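Local atomic coordinates of histone-lysine N-methyltransferase SETMAR (Homo sapiens, PDB entry 3BO5), a protein that dimethylates a lysine of histone H3 with the SET-domain part that forms this chain, and through a fused mariner transposase binds DNA and takes part in double-strand break repair. Residues A[272-275]-A[280-283]. The protein carries 2 engineered substitutions. Numbering follows the deposited sequence.
Sequences KPCY and SCTA. With ZN (zinc ion), chain E; SAH (S-adenosyl-L-homocysteine), chain F.
Cys274 and Cys281 meet through a zinc ion, and the post-SET loop they belong to illustrates how a metal can shape a cofactor pocket in a SET-domain methyltransferase. Cys276 of the same loop and Cys213, from the SET domain, complete the four-thiolate site, so the zinc fastens the loop to the catalytic domain.

The side chain of Cys274 can be followed outward. It starts toward 280-283, with Cys274 CB packed 3.8 Å from Ala283 C, the carbonyl carbon. With SG anti to the backbone N (chi1 -178°), Cys274 SG is carried to the metal, 2.4 Å from zinc, and also lies 3.3 Å from N6 of S-adenosyl-L-homocysteine. One thiolate thus binds the metal and lies beside the exocyclic amino nitrogen of the adenine. Cys281 SG reaches the same ion from the other segment and accepts a hydrogen bond from Ala283 N, two residues on, at 3.3 Å, which probably tempers the charge on that sulfur.

The backbone adds a second tie: Cys274 N donates to Ala283 O at 3.0 Å, nearly straight at hydrogen (160°) but approaching from above the carbonyl plane. The same oxygen receives a CA-H...O contact from Pro273, so the Ala283 carbonyl faces 272-275.

On the cofactor side, C2 of the adenine meets the Tyr275 ring obliquely, 3.6 Å from Tyr275 CD2, while Lys135 makes a cation-pi contact with that ring. The backbone also grips the base: Tyr275 N donates to N1 of the adenine at 2.9 Å, with an N-H...N1 angle of 161°.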
ATOM      1  N   LYS A 272     -18.411  -8.326   9.316  1.00 22.20           N
ATOM      2  CA  LYS A 272     -19.009  -7.340   8.431  1.00 22.65           C
ATOM      3  C   LYS A 272     -19.188  -7.971   7.066  1.00 22.08           C
ATOM      4  O   LYS A 272     -18.349  -8.763   6.663  1.00 21.62           O
ATOM      5  CB  LYS A 272     -18.068  -6.160   8.300  1.00 23.60           C
ATOM      6  CG  LYS A 272     -17.943  -5.411   9.633  1.00 27.77           C
ATOM      7  CD  LYS A 272     -17.484  -4.033   9.316  1.00 32.57           C
ATOM      8  CE  LYS A 272     -17.317  -3.167  10.568  1.00 36.17           C
ATOM      9  NZ  LYS A 272     -17.203  -1.767  10.059  1.00 39.04           N
ATOM     10  N   PRO A 273     -20.301  -7.693   6.403  1.00 20.33           N
ATOM     11  CA  PRO A 273     -20.558  -8.344   5.097  1.00 18.81           C
ATOM     12  C   PRO A 273     -19.655  -7.758   4.050  1.00 17.09           C
ATOM     13  O   PRO A 273     -19.339  -6.574   4.121  1.00 17.90           O
ATOM     14  CB  PRO A 273     -21.964  -7.934   4.735  1.00 20.93           C
ATOM     15  CG  PRO A 273     -22.502  -7.282   5.937  1.00 21.93           C
ATOM     16  CD  PRO A 273     -21.427  -6.843   6.831  1.00 20.77           C
ATOM     17  N   CYS A 274     -19.289  -8.614   3.106  1.00 15.26           N
ATOM     18  CA  CYS A 274     -18.473  -8.215   1.959  1.00 13.27           C
ATOM     19  C   CYS A 274     -19.427  -8.104   0.773  1.00 14.00           C
ATOM     20  O   CYS A 274     -20.203  -9.024   0.482  1.00 15.93           O
ATOM     21  CB  CYS A 274     -17.385  -9.292   1.655  1.00 13.84           C
ATOM     22  SG  CYS A 274     -16.385  -8.724   0.284  1.00 13.81           S
ATOM     23  N   TYR A 275     -19.239  -7.038  -0.004  1.00 13.69           N
ATOM     24  CA  TYR A 275     -20.023  -6.776  -1.219  1.00 14.17           C
ATOM     25  C   TYR A 275     -19.072  -6.710  -2.437  1.00 14.34           C
ATOM     26  O   TYR A 275     -19.353  -5.967  -3.416  1.00 14.61           O
ATOM     27  CB  TYR A 275     -20.834  -5.468  -1.111  1.00 15.98           C
ATOM     28  CG  TYR A 275     -21.677  -5.385   0.124  1.00 14.69           C
ATOM     29  CD1 TYR A 275     -22.559  -6.449   0.414  1.00 16.79           C
ATOM     30  CD2 TYR A 275     -21.640  -4.282   0.944  1.00 19.34           C
ATOM     31  CE1 TYR A 275     -23.394  -6.389   1.542  1.00 19.08           C
ATOM     32  CE2 TYR A 275     -22.458  -4.211   2.105  1.00 20.03           C
ATOM     33  CZ  TYR A 275     -23.327  -5.284   2.360  1.00 18.82           C
ATOM     34  OH  TYR A 275     -24.189  -5.253   3.461  1.00 22.73           O
ATOM     35  N   SER A 280     -15.820 -16.035  -5.903  1.00 22.40           N
ATOM     36  CA  SER A 280     -15.370 -16.735  -4.708  1.00 22.01           C
ATOM     37  C   SER A 280     -15.622 -15.920  -3.433  1.00 21.54           C
ATOM     38  O   SER A 280     -15.024 -16.226  -2.400  1.00 22.02           O
ATOM     39  CB  SER A 280     -13.886 -17.089  -4.800  1.00 24.21           C
ATOM     40  OG  SER A 280     -13.071 -15.933  -4.825  1.00 25.62           O
ATOM     41  N   CYS A 281     -16.480 -14.888  -3.503  1.00 19.58           N
ATOM     42  CA  CYS A 281     -16.742 -14.091  -2.260  1.00 19.93           C
ATOM     43  C   CYS A 281     -17.071 -14.970  -1.062  1.00 19.73           C
ATOM     44  O   CYS A 281     -17.823 -15.964  -1.195  1.00 21.77           O
ATOM     45  CB  CYS A 281     -17.829 -13.068  -2.457  1.00 19.95           C
ATOM     46  SG  CYS A 281     -17.984 -11.864  -1.070  1.00 16.41           S
ATOM     47  N   THR A 282     -16.498 -14.652   0.098  1.00 19.81           N
ATOM     48  CA  THR A 282     -16.758 -15.434   1.309  1.00 20.73           C
ATOM     49  C   THR A 282     -17.943 -14.841   2.059  1.00 19.40           C
ATOM     50  O   THR A 282     -18.384 -15.429   3.081  1.00 21.00           O
ATOM     51  CB  THR A 282     -15.570 -15.320   2.227  1.00 20.54           C
ATOM     52  OG1 THR A 282     -15.393 -13.930   2.562  1.00 20.75           O
ATOM     53  CG2 THR A 282     -14.335 -15.856   1.555  1.00 22.23           C
ATOM     54  N   ALA A 283     -18.447 -13.685   1.591  1.00 17.80           N
ATOM     55  CA  ALA A 283     -19.542 -12.904   2.169  1.00 17.17           C
ATOM     56  C   ALA A 283     -19.142 -12.123   3.428  1.00 15.43           C
ATOM     57  O   ALA A 283     -19.987 -11.396   3.987  1.00 18.09           O
ATOM     58  CB  ALA A 283     -20.822 -13.822   2.481  1.00 17.84           C
TER
HETATM   59 ZN    ZN E 304     -16.038 -10.623  -1.121  1.00 14.24          ZN
HETATM   60  N   SAH F 305     -14.965   2.546   1.749  1.00 13.08           N
HETATM   61  CA  SAH F 305     -13.936   3.257   2.574  1.00 14.34           C
HETATM   62  CB  SAH F 305     -12.502   3.047   2.032  1.00 14.13           C
HETATM   63  CG  SAH F 305     -11.985   1.670   2.487  1.00 11.32           C
HETATM   64  SD  SAH F 305     -11.710   1.612   4.282  1.00 14.08           S
HETATM   65  C   SAH F 305     -14.314   4.754   2.641  1.00 12.98           C
HETATM   66  O   SAH F 305     -15.400   5.145   2.224  1.00 14.21           O
HETATM   67  OXT SAH F 305     -13.453   5.554   3.133  1.00 14.58           O
HETATM   68  C5' SAH F 305     -12.569   0.077   4.681  1.00 14.52           C
HETATM   69  C4' SAH F 305     -14.088   0.200   4.769  1.00 13.30           C
HETATM   70  O4' SAH F 305     -14.680   0.249   3.468  1.00 11.50           O
HETATM   71  C3' SAH F 305     -14.742  -0.985   5.416  1.00 15.50           C
HETATM   72  O3' SAH F 305     -14.733  -0.853   6.865  1.00 18.06           O
HETATM   73  C2' SAH F 305     -16.135  -0.978   4.858  1.00 15.33           C
HETATM   74  O2' SAH F 305     -16.921   0.111   5.378  1.00 18.10           O
HETATM   75  C1' SAH F 305     -15.852  -0.588   3.420  1.00 11.08           C
HETATM   76  N9  SAH F 305     -15.490  -1.740   2.570  1.00 12.05           N
HETATM   77  C8  SAH F 305     -14.276  -1.992   1.937  1.00 11.65           C
HETATM   78  N7  SAH F 305     -14.403  -3.080   1.201  1.00 15.52           N
HETATM   79  C5  SAH F 305     -15.669  -3.535   1.297  1.00 12.76           C
HETATM   80  C6  SAH F 305     -16.290  -4.673   0.740  1.00 11.71           C
HETATM   81  N6  SAH F 305     -15.741  -5.527  -0.127  1.00 12.52           N
HETATM   82  N1  SAH F 305     -17.615  -4.855   1.123  1.00 12.36           N
HETATM   83  C2  SAH F 305     -18.249  -4.001   1.970  1.00 13.30           C
HETATM   84  N3  SAH F 305     -17.691  -2.863   2.518  1.00 12.97           N
HETATM   85  C4  SAH F 305     -16.375  -2.726   2.193  1.00 11.19           C